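PDB 4JZ6: salicylaldehyde dehydrogenase NahF from Pseudomonas putida, which probably catalyses the NAD+-dependent oxidation of salicylaldehyde to salicylate in naphthalene degradation, as a member of the aldehyde dehydrogenase family. Local coordinates for residues K262-L266 with I480-T484. Residues are numbered along the deposited sequence; the frame is centred on the assembly and turned at random.
Sequences KRCLL and IDEFT. With EDO (1,2-ethanediol), chain K.
One guanidinium, that of Arg263, meets the carboxylates of two consecutive residues, Asp481 and Glu482, in a salt-bridge network. It joins the residues around the start of strand 264-267, in the six-stranded mixed sheet of this aldehyde dehydrogenase, to the short helix 479-482. With CG anti to the backbone N (chi1 171°) and an extended chain beyond, Arg263 reaches straight across to the helix. NH2 gives Asp481 OD2 a nearly straight bond of 2.6 Å (164°), lying in the guanidinium plane. Its bond to Glu482 OE1, 3.2 Å, is weak and bent. That carboxylate is turned 69° from the guanidinium. Water 1 fills in beside them, accepting from Arg263 NE and donating to Glu482 OE1 and Cys264 O. A leucine in place of Arg263 would probably leave the neighbouring carboxylates without their shared positive partner. Asp481 OD1 also has a salt bridge to Arg153. Lys262, Arg263 and Cys264 also line a bound salicylaldehyde. A 1,2-ethanediol, probably from the crystallisation liquor, donates through O2 to Asp481 OD1. Next to these charges the Glu482 chain, bent at chi2, crosses Leu265 at about a right angle; Leu265 CD1 touches Glu482 CG at 3.6 Å and Phe483 CZ at 4.0 Å.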
loop_
_atom_site.group_PDB
_atom_site.type_symbol
_atom_site.label_atom_id
_atom_site.label_comp_id
_atom_site.label_asym_id
_atom_site.label_seq_id
_atom_site.Cartn_x
_atom_site.Cartn_y
_atom_site.Cartn_z
ATOM N N LYS A 262 9.738 -0.011 -1.513
ATOM C CA LYS A 262 8.887 0.030 -2.697
ATOM C C LYS A 262 7.501 -0.520 -2.411
ATOM O O LYS A 262 7.349 -1.529 -1.732
ATOM C CB LYS A 262 9.541 -0.703 -3.870
ATOM C CG LYS A 262 10.974 -0.264 -4.111
ATOM C CD LYS A 262 11.337 -0.289 -5.571
ATOM C CE LYS A 262 12.795 0.087 -5.776
ATOM N NZ LYS A 262 13.184 0.006 -7.212
ATOM N N ARG A 263 6.489 0.165 -2.926
ATOM C CA ARG A 263 5.107 -0.245 -2.738
ATOM C C ARG A 263 4.786 -1.496 -3.545
ATOM O O ARG A 263 5.218 -1.642 -4.694
ATOM C CB ARG A 263 4.159 0.891 -3.128
ATOM C CG ARG A 263 2.686 0.509 -3.173
ATOM C CD ARG A 263 1.838 1.748 -3.345
ATOM N NE ARG A 263 0.419 1.460 -3.525
ATOM C CZ ARG A 263 -0.488 2.405 -3.750
ATOM N NH1 ARG A 263 -0.107 3.677 -3.811
ATOM N NH2 ARG A 263 -1.768 2.087 -3.906
ATOM N N CYS A 264 4.023 -2.396 -2.933
ATOM C CA CYS A 264 3.601 -3.625 -3.585
ATOM C C CYS A 264 2.091 -3.746 -3.698
ATOM O O CYS A 264 1.352 -3.387 -2.781
ATOM C CB CYS A 264 4.156 -4.836 -2.840
ATOM S SG CYS A 264 5.933 -5.023 -3.019
ATOM N N LEU A 265 1.640 -4.238 -4.844
ATOM C CA LEU A 265 0.277 -4.719 -4.978
ATOM C C LEU A 265 0.363 -6.239 -4.884
ATOM O O LEU A 265 0.907 -6.894 -5.776
ATOM C CB LEU A 265 -0.318 -4.289 -6.314
ATOM C CG LEU A 265 -1.839 -4.243 -6.447
ATOM C CD1 LEU A 265 -2.209 -3.559 -7.751
ATOM C CD2 LEU A 265 -2.466 -5.627 -6.380
ATOM N N LEU A 266 -0.158 -6.787 -3.790
ATOM C CA LEU A 266 -0.045 -8.216 -3.504
ATOM C C LEU A 266 -1.376 -8.937 -3.664
ATOM O O LEU A 266 -2.346 -8.646 -2.957
ATOM C CB LEU A 266 0.501 -8.435 -2.090
ATOM C CG LEU A 266 1.999 -8.737 -1.980
ATOM C CD1 LEU A 266 2.785 -8.198 -3.182
ATOM C CD2 LEU A 266 2.558 -8.214 -0.664
ATOM N N ILE A 480 -6.458 2.486 -10.008
ATOM C CA ILE A 480 -5.790 3.701 -10.474
ATOM C C ILE A 480 -4.726 4.196 -9.503
ATOM O O ILE A 480 -3.621 4.546 -9.904
ATOM C CB ILE A 480 -6.798 4.831 -10.738
ATOM C CG1 ILE A 480 -7.742 4.431 -11.873
ATOM C CG2 ILE A 480 -6.076 6.129 -11.086
ATOM C CD1 ILE A 480 -8.860 5.420 -12.110
ATOM N N ASP A 481 -5.061 4.209 -8.221
ATOM C CA ASP A 481 -4.120 4.647 -7.205
ATOM C C ASP A 481 -2.885 3.753 -7.167
ATOM O O ASP A 481 -1.815 4.171 -6.724
ATOM C CB ASP A 481 -4.792 4.662 -5.836
ATOM C CG ASP A 481 -3.846 5.085 -4.732
ATOM O OD1 ASP A 481 -3.653 6.307 -4.550
ATOM O OD2 ASP A 481 -3.286 4.194 -4.054
ATOM N N GLU A 482 -3.034 2.521 -7.630
ATOM C CA GLU A 482 -1.929 1.573 -7.607
ATOM C C GLU A 482 -0.828 1.962 -8.578
ATOM O O GLU A 482 0.343 1.657 -8.356
ATOM C CB GLU A 482 -2.430 0.173 -7.939
ATOM C CG GLU A 482 -3.517 -0.299 -7.023
ATOM C CD GLU A 482 -2.985 -0.667 -5.658
ATOM O OE1 GLU A 482 -1.743 -0.690 -5.494
ATOM O OE2 GLU A 482 -3.810 -0.939 -4.756
ATOM N N PHE A 483 -1.204 2.636 -9.657
ATOM C CA PHE A 483 -0.248 2.944 -10.712
ATOM C C PHE A 483 -0.214 4.428 -11.036
ATOM O O PHE A 483 0.035 4.815 -12.177
ATOM C CB PHE A 483 -0.555 2.126 -11.964
ATOM C CG PHE A 483 -0.649 0.650 -11.707
ATOM C CD1 PHE A 483 0.451 -0.056 -11.242
ATOM C CD2 PHE A 483 -1.838 -0.032 -11.924
ATOM C CE1 PHE A 483 0.367 -1.413 -10.998
ATOM C CE2 PHE A 483 -1.930 -1.394 -11.687
ATOM C CZ PHE A 483 -0.827 -2.084 -11.221
ATOM N N THR A 484 -0.465 5.255 -10.027
ATOM C CA THR A 484 -0.341 6.695 -10.190
ATOM C C THR A 484 0.395 7.319 -9.023
ATOM O O THR A 484 0.397 6.783 -7.910
ATOM C CB THR A 484 -1.714 7.398 -10.339
ATOM O OG1 THR A 484 -2.535 7.135 -9.187
ATOM C CG2 THR A 484 -2.423 6.931 -11.609
HETATM C C1 EDO K . 0.183 6.890 -2.398
HETATM O O1 EDO K . 1.195 5.906 -2.123
HETATM C C2 EDO K . -1.164 6.433 -1.842
HETATM O O2 EDO K . -2.237 7.212 -2.393
HETATM O O HOH W 1 -0.266 -1.090 -3.187
HETATM O O HOH W 2 -1.076 6.471 -5.627
#